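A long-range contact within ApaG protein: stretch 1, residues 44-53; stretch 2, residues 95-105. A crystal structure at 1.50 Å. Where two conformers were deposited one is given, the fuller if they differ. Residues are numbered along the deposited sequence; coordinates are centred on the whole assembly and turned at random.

Stretch 1, residues 44-53: SLKNSCLVAQ
Stretch 2 95-105: GASLVRLSDRC

Two antiparallel strands of the ApaG protein, Cys 49 to Gln 53 and a partner running through Val 99 to Ser 102, pair edge to edge with 143° between their N-to-C directions and an axial approach of 4.7 Å; the two stretches bury 809 Å². Both strands are extended, for example -81/134 at Leu 50 and -144/172 at Arg 100 (phi/psi). Register is set by Leu 50 opposite Leu 101 (CA to CA 4.8 Å) and Ala 52 opposite Val 99 (CA to CA 4.5 Å), non-hydrogen-bonded pairs that alternate with wider, hydrogen-bonded ones.

Gln 53 is covered most. Its N donates to Leu 98 O at 2.9 Å, while its O accepts from Ser 97 N at 3.0 Å in a nearly straight bond (168°) and only weakly from Leu 98 N at 3.3 Å (121°). The side chain is extended (chi1 t, chi2 t), carrying OE1 to 3.6 Å from Arg 100 CD; a water donates to Gln 53 OE1 at 2.8 Å and accepts a weak bond from Arg 100 NH1 at 2.4 Å. Arg 100 (chi1 p, chi2 t, chi3 m) makes the straightest backbone pair of the ladder with Val 51: Val 51 N to Arg 100 O and Arg 100 N to Val 51 O, each 2.9 Å, at 172° and 168°. Val 51 (chi1 m), on the face it shares with Cys 49, Gln 53, Arg 100 and Ser 102, brings CG2 to 4.0 Å from Arg 100 CG and 3.9 Å from Ser 102 CB.

Cys 49, chi1 p, is fixed twice. Cys 49 N to Ser 102 O and Ser 102 N to Cys 49 O are both 2.9 Å hydrogen bonds, and a disulfide joins Cys 49 SG to Cys 105 SG at 2.0 Å with chi3 -91°. The CA-to-CB bond of Cys 105 (chi1 m) points toward the first stretch, and the disulfide ties the segment after the strand back to its partner. There, Arg 104 N donates to Ser 102 OG at 2.9 Å; a water donates to Asn 47 O and to Asp 103 O, 2.6 Å each, bridging the two loops.

Leu 101 (chi1 m, chi2 t) occupies the other face. Its CD2 meets Leu 50 CD2 at 3.8 Å, and its CD1 reaches Leu 45 CD2 at 4.1 Å, at the start of the type I turn closed by Ser 48 N to Leu 45 O (3.1 Å).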

ATOM      1  N   SER B  44     -18.208  -3.368  31.228  1.00 31.62           N
ATOM      2  CA  SER B  44     -18.462  -4.652  30.584  1.00 34.64           C
ATOM      3  C   SER B  44     -18.456  -4.483  29.077  1.00 30.67           C
ATOM      4  O   SER B  44     -19.012  -3.519  28.555  1.00 32.21           O
ATOM      5  CB  SER B  44     -19.822  -5.246  30.980  1.00 26.82           C
ATOM      6  OG  SER B  44     -20.000  -6.499  30.328  1.00 33.13           O
ATOM      7  N   LEU B  45     -17.825  -5.432  28.394  1.00 29.17           N
ATOM      8  CA  LEU B  45     -17.827  -5.490  26.930  1.00 25.86           C
ATOM      9  C   LEU B  45     -18.566  -6.753  26.479  1.00 33.23           C
ATOM     10  O   LEU B  45     -18.523  -7.136  25.308  1.00 31.19           O
ATOM     11  CB  LEU B  45     -16.390  -5.512  26.401  1.00 33.49           C
ATOM     12  CG  LEU B  45     -15.519  -4.277  26.666  1.00 36.91           C
ATOM     13  CD1 LEU B  45     -14.111  -4.525  26.172  1.00 36.54           C
ATOM     14  CD2 LEU B  45     -16.100  -3.034  26.030  1.00 37.08           C
ATOM     15  N   LYS B  46     -19.280  -7.381  27.412  1.00 29.05           N
ATOM     16  CA  LYS B  46     -19.931  -8.665  27.163  1.00 34.96           C
ATOM     17  C   LYS B  46     -20.893  -8.586  25.991  1.00 31.62           C
ATOM     18  O   LYS B  46     -20.903  -9.462  25.149  1.00 33.10           O
ATOM     19  CB  LYS B  46     -20.683  -9.150  28.418  1.00 40.62           C
ATOM     20  CG  LYS B  46     -21.170 -10.609  28.333  1.00 44.88           C
ATOM     21  CD  LYS B  46     -21.974 -11.064  29.588  1.00 47.22           C
ATOM     22  CE  LYS B  46     -21.096 -11.171  30.845  1.00 49.59           C
ATOM     23  NZ  LYS B  46     -20.017 -12.210  30.717  1.00 50.16           N
ATOM     24  N   ASN B  47     -21.720  -7.545  25.964  1.00 33.51           N
ATOM     25  CA  ASN B  47     -22.707  -7.411  24.888  1.00 43.48           C
ATOM     26  C   ASN B  47     -22.252  -6.521  23.735  1.00 32.27           C
ATOM     27  O   ASN B  47     -23.075  -6.037  22.974  1.00 32.97           O
ATOM     28  CB  ASN B  47     -24.019  -6.906  25.492  1.00 43.55           C
ATOM     29  CG  ASN B  47     -24.567  -7.865  26.520  1.00 48.45           C
ATOM     30  OD1 ASN B  47     -24.479  -9.092  26.354  1.00 50.19           O
ATOM     31  ND2 ASN B  47     -25.129  -7.320  27.591  1.00 50.25           N
ATOM     32  N   SER B  48     -20.935  -6.358  23.599  1.00 24.94           N
ATOM     33  CA  SER B  48     -20.328  -5.494  22.585  1.00 19.57           C
ATOM     34  C   SER B  48     -19.424  -6.271  21.603  1.00 25.28           C
ATOM     35  O   SER B  48     -18.952  -7.375  21.881  1.00 24.37           O
ATOM     36  CB  SER B  48     -19.450  -4.442  23.251  1.00 28.57           C
ATOM     37  OG  SER B  48     -20.183  -3.634  24.160  1.00 33.02           O
ATOM     38  N   CYS B  49     -19.178  -5.668  20.448  1.00 20.35           N
ATOM     39  CA  CYS B  49     -18.292  -6.256  19.434  1.00 19.18           C
ATOM     40  C   CYS B  49     -17.634  -5.137  18.659  1.00 14.17           C
ATOM     41  O   CYS B  49     -18.155  -4.014  18.635  1.00 15.65           O
ATOM     42  CB  CYS B  49     -19.056  -7.135  18.424  1.00 20.35           C
ATOM     43  SG  CYS B  49     -20.571  -6.333  17.714  1.00 23.26           S
ATOM     44  N   LEU B  50     -16.481  -5.456  18.073  1.00 16.03           N
ATOM     45  CA  LEU B  50     -15.787  -4.549  17.181  1.00 14.54           C
ATOM     46  C   LEU B  50     -16.405  -4.608  15.781  1.00 12.41           C
ATOM     47  O   LEU B  50     -16.701  -5.695  15.220  1.00 15.49           O
ATOM     48  CB  LEU B  50     -14.288  -4.892  17.094  1.00 17.27           C
ATOM     49  CG  LEU B  50     -13.508  -4.604  18.361  1.00 17.52           C
ATOM     50  CD1 LEU B  50     -12.078  -5.229  18.244  1.00 25.55           C
ATOM     51  CD2 LEU B  50     -13.442  -3.138  18.688  1.00 22.62           C
ATOM     52  N   VAL B  51     -16.616  -3.417  15.250  1.00 13.83           N
ATOM     53  CA  VAL B  51     -17.086  -3.276  13.880  0.50 13.90           C
ATOM     54  C   VAL B  51     -16.257  -2.287  13.101  1.00 17.37           C
ATOM     55  O   VAL B  51     -15.821  -1.284  13.626  1.00 19.33           O
ATOM     56  CB  VAL B  51     -18.567  -2.891  13.809  0.50 18.20           C
ATOM     57  CG1 VAL B  51     -19.388  -4.019  14.334  0.50 17.10           C
ATOM     58  CG2 VAL B  51     -18.836  -1.610  14.563  0.50 13.02           C
ATOM     59  N   ALA B  52     -16.016  -2.615  11.847  1.00 16.76           N
ATOM     60  CA  ALA B  52     -15.319  -1.720  10.933  1.00 15.03           C
ATOM     61  C   ALA B  52     -16.384  -1.063  10.084  1.00 12.62           C
ATOM     62  O   ALA B  52     -17.364  -1.716   9.697  1.00 15.38           O
ATOM     63  CB  ALA B  52     -14.275  -2.472  10.080  1.00 14.89           C
ATOM     64  N   GLN B  53     -16.168   0.188   9.697  1.00 13.40           N
ATOM     65  CA  GLN B  53     -17.174   0.946   9.004  0.67 12.34           C
ATOM     66  C   GLN B  53     -16.537   1.875   7.967  1.00 13.52           C
ATOM     67  O   GLN B  53     -15.430   2.402   8.199  1.00 16.37           O
ATOM     68  CB  GLN B  53     -17.920   1.766  10.053  0.67 15.01           C
ATOM     69  CG  GLN B  53     -19.221   2.353   9.582  0.67 19.80           C
ATOM     70  CD  GLN B  53     -19.943   3.119  10.680  0.67 18.25           C
ATOM     71  OE1 GLN B  53     -19.325   3.801  11.497  0.67 19.84           O
ATOM     72  NE2 GLN B  53     -21.254   2.979  10.710  0.67 20.08           N
ATOM     73  N   GLY B  95     -12.263   0.050   1.988  1.00 22.60           N
ATOM     74  CA  GLY B  95     -12.719   1.395   2.311  1.00 24.33           C
ATOM     75  C   GLY B  95     -13.097   1.577   3.786  1.00 20.51           C
ATOM     76  O   GLY B  95     -13.583   2.658   4.134  1.00 23.45           O
ATOM     77  N   ALA B  96     -12.937   0.535   4.612  1.00 21.25           N
ATOM     78  CA  ALA B  96     -13.202   0.635   6.075  1.00 17.69           C
ATOM     79  C   ALA B  96     -12.154   1.625   6.624  1.00 19.53           C
ATOM     80  O   ALA B  96     -10.950   1.448   6.419  1.00 29.43           O
ATOM     81  CB  ALA B  96     -13.081  -0.674   6.749  1.00 17.93           C
ATOM     82  N   SER B  97     -12.617   2.634   7.318  1.00 16.80           N
ATOM     83  CA  SER B  97     -11.751   3.705   7.780  1.00 19.73           C
ATOM     84  C   SER B  97     -12.001   4.047   9.243  1.00 16.40           C
ATOM     85  O   SER B  97     -11.530   5.042   9.762  1.00 16.89           O
ATOM     86  CB  SER B  97     -11.952   4.932   6.908  1.00 18.91           C
ATOM     87  OG  SER B  97     -13.287   5.431   6.938  1.00 16.44           O
ATOM     88  N   LEU B  98     -12.757   3.198   9.911  1.00 14.57           N
ATOM     89  CA  LEU B  98     -13.115   3.385  11.321  1.00 15.32           C
ATOM     90  C   LEU B  98     -13.354   2.034  11.946  1.00 16.02           C
ATOM     91  O   LEU B  98     -13.998   1.186  11.318  1.00 16.52           O
ATOM     92  CB  LEU B  98     -14.373   4.242  11.437  1.00 16.73           C
ATOM     93  CG  LEU B  98     -14.810   4.609  12.840  1.00 18.53           C
ATOM     94  CD1 LEU B  98     -13.741   5.448  13.562  1.00 18.82           C
ATOM     95  CD2 LEU B  98     -16.137   5.357  12.735  1.00 21.31           C
ATOM     96  N   VAL B  99     -12.797   1.811  13.127  1.00 15.29           N
ATOM     97  CA  VAL B  99     -13.100   0.668  13.977  1.00 13.22           C
ATOM     98  C   VAL B  99     -13.753   1.257  15.231  1.00 15.44           C
ATOM     99  O   VAL B  99     -13.249   2.186  15.897  1.00 14.63           O
ATOM    100  CB  VAL B  99     -11.888  -0.210  14.315  1.00 13.60           C
ATOM    101  CG1 VAL B  99     -12.309  -1.366  15.163  1.00 16.22           C
ATOM    102  CG2 VAL B  99     -11.273  -0.710  13.001  1.00 18.49           C
ATOM    103  N   ARG B 100     -14.905   0.714  15.565  1.00 14.51           N
ATOM    104  CA  ARG B 100     -15.636   1.175  16.726  0.67 18.05           C
ATOM    105  C   ARG B 100     -16.333   0.018  17.433  1.00 16.93           C
ATOM    106  O   ARG B 100     -16.347  -1.137  16.951  1.00 19.36           O
ATOM    107  CB  ARG B 100     -16.618   2.321  16.355  0.67 25.42           C
ATOM    108  CG  ARG B 100     -17.581   2.096  15.187  0.67 27.95           C
ATOM    109  CD  ARG B 100     -18.494   3.344  14.974  0.67 27.12           C
ATOM    110  NE  ARG B 100     -19.382   3.561  16.107  0.67 31.21           N
ATOM    111  CZ  ARG B 100     -20.114   4.658  16.349  0.67 29.06           C
ATOM    112  NH1 ARG B 100     -20.072   5.728  15.546  0.67 25.70           N
ATOM    113  NH2 ARG B 100     -20.879   4.682  17.434  0.67 25.92           N
ATOM    114  N   LEU B 101     -16.882   0.327  18.591  1.00 18.19           N
ATOM    115  CA  LEU B 101     -17.634  -0.657  19.349  1.00 17.55           C
ATOM    116  C   LEU B 101     -19.130  -0.504  18.992  1.00 21.36           C
ATOM    117  O   LEU B 101     -19.595   0.589  18.640  1.00 22.25           O
ATOM    118  CB  LEU B 101     -17.415  -0.472  20.821  1.00 21.76           C
ATOM    119  CG  LEU B 101     -16.090  -0.973  21.393  1.00 21.12           C
ATOM    120  CD1 LEU B 101     -15.980  -0.451  22.817  1.00 25.22           C
ATOM    121  CD2 LEU B 101     -15.983  -2.512  21.393  1.00 24.49           C
ATOM    122  N   SER B 102     -19.847  -1.633  19.040  1.00 18.57           N
ATOM    123  CA  SER B 102     -21.276  -1.690  18.749  1.00 17.68           C
ATOM    124  C   SER B 102     -21.873  -2.745  19.666  1.00 15.06           C
ATOM    125  O   SER B 102     -21.177  -3.661  20.130  1.00 16.46           O
ATOM    126  CB  SER B 102     -21.528  -2.140  17.316  1.00 23.32           C
ATOM    127  OG  SER B 102     -22.941  -2.264  17.082  1.00 20.10           O
ATOM    128  N   ASP B 103     -23.170  -2.638  19.889  1.00 16.76           N
ATOM    129  CA  ASP B 103     -23.897  -3.678  20.584  1.00 17.32           C
ATOM    130  C   ASP B 103     -24.769  -4.473  19.594  1.00 18.08           C
ATOM    131  O   ASP B 103     -25.607  -5.287  20.009  1.00 21.71           O
ATOM    132  CB  ASP B 103     -24.724  -3.127  21.745  1.00 20.01           C
ATOM    133  CG  ASP B 103     -25.912  -2.262  21.298  1.00 17.33           C
ATOM    134  OD1 ASP B 103     -25.940  -1.878  20.097  1.00 17.97           O
ATOM    135  OD2 ASP B 103     -26.775  -2.007  22.153  1.00 19.04           O
ATOM    136  N   ARG B 104     -24.564  -4.296  18.300  1.00 18.50           N
ATOM    137  CA  ARG B 104     -25.342  -4.999  17.249  1.00 20.95           C
ATOM    138  C   ARG B 104     -24.429  -6.068  16.690  1.00 26.89           C
ATOM    139  O   ARG B 104     -23.722  -5.843  15.727  1.00 23.55           O
ATOM    140  CB  ARG B 104     -25.792  -4.019  16.190  1.00 18.93           C
ATOM    141  CG  ARG B 104     -26.708  -2.920  16.779  1.00 19.31           C
ATOM    142  CD  ARG B 104     -27.370  -2.003  15.725  1.00 22.06           C
ATOM    143  NE  ARG B 104     -28.436  -2.710  14.996  1.00 19.34           N
ATOM    144  CZ  ARG B 104     -29.640  -2.949  15.511  1.00 25.07           C
ATOM    145  NH1 ARG B 104     -29.937  -2.517  16.716  1.00 25.00           N
ATOM    146  NH2 ARG B 104     -30.565  -3.608  14.804  1.00 27.18           N
ATOM    147  N   CYS B 105     -24.471  -7.221  17.346  1.00 29.79           N
ATOM    148  CA  CYS B 105     -23.523  -8.303  17.115  1.00 37.57           C
ATOM    149  C   CYS B 105     -24.198  -9.646  16.801  1.00 42.66           C
ATOM    150  O   CYS B 105     -23.512 -10.620  16.474  1.00 47.53           O
ATOM    151  CB  CYS B 105     -22.693  -8.448  18.402  1.00 32.80           C
ATOM    152  SG  CYS B 105     -22.007  -6.861  19.064  1.00 26.48           S
TER
HETATM  153  O   HOH W   1     -25.153  -7.131  21.794  1.00 37.00           O
HETATM  154  O   HOH W   2     -20.005   5.959  13.121  1.00 28.00           O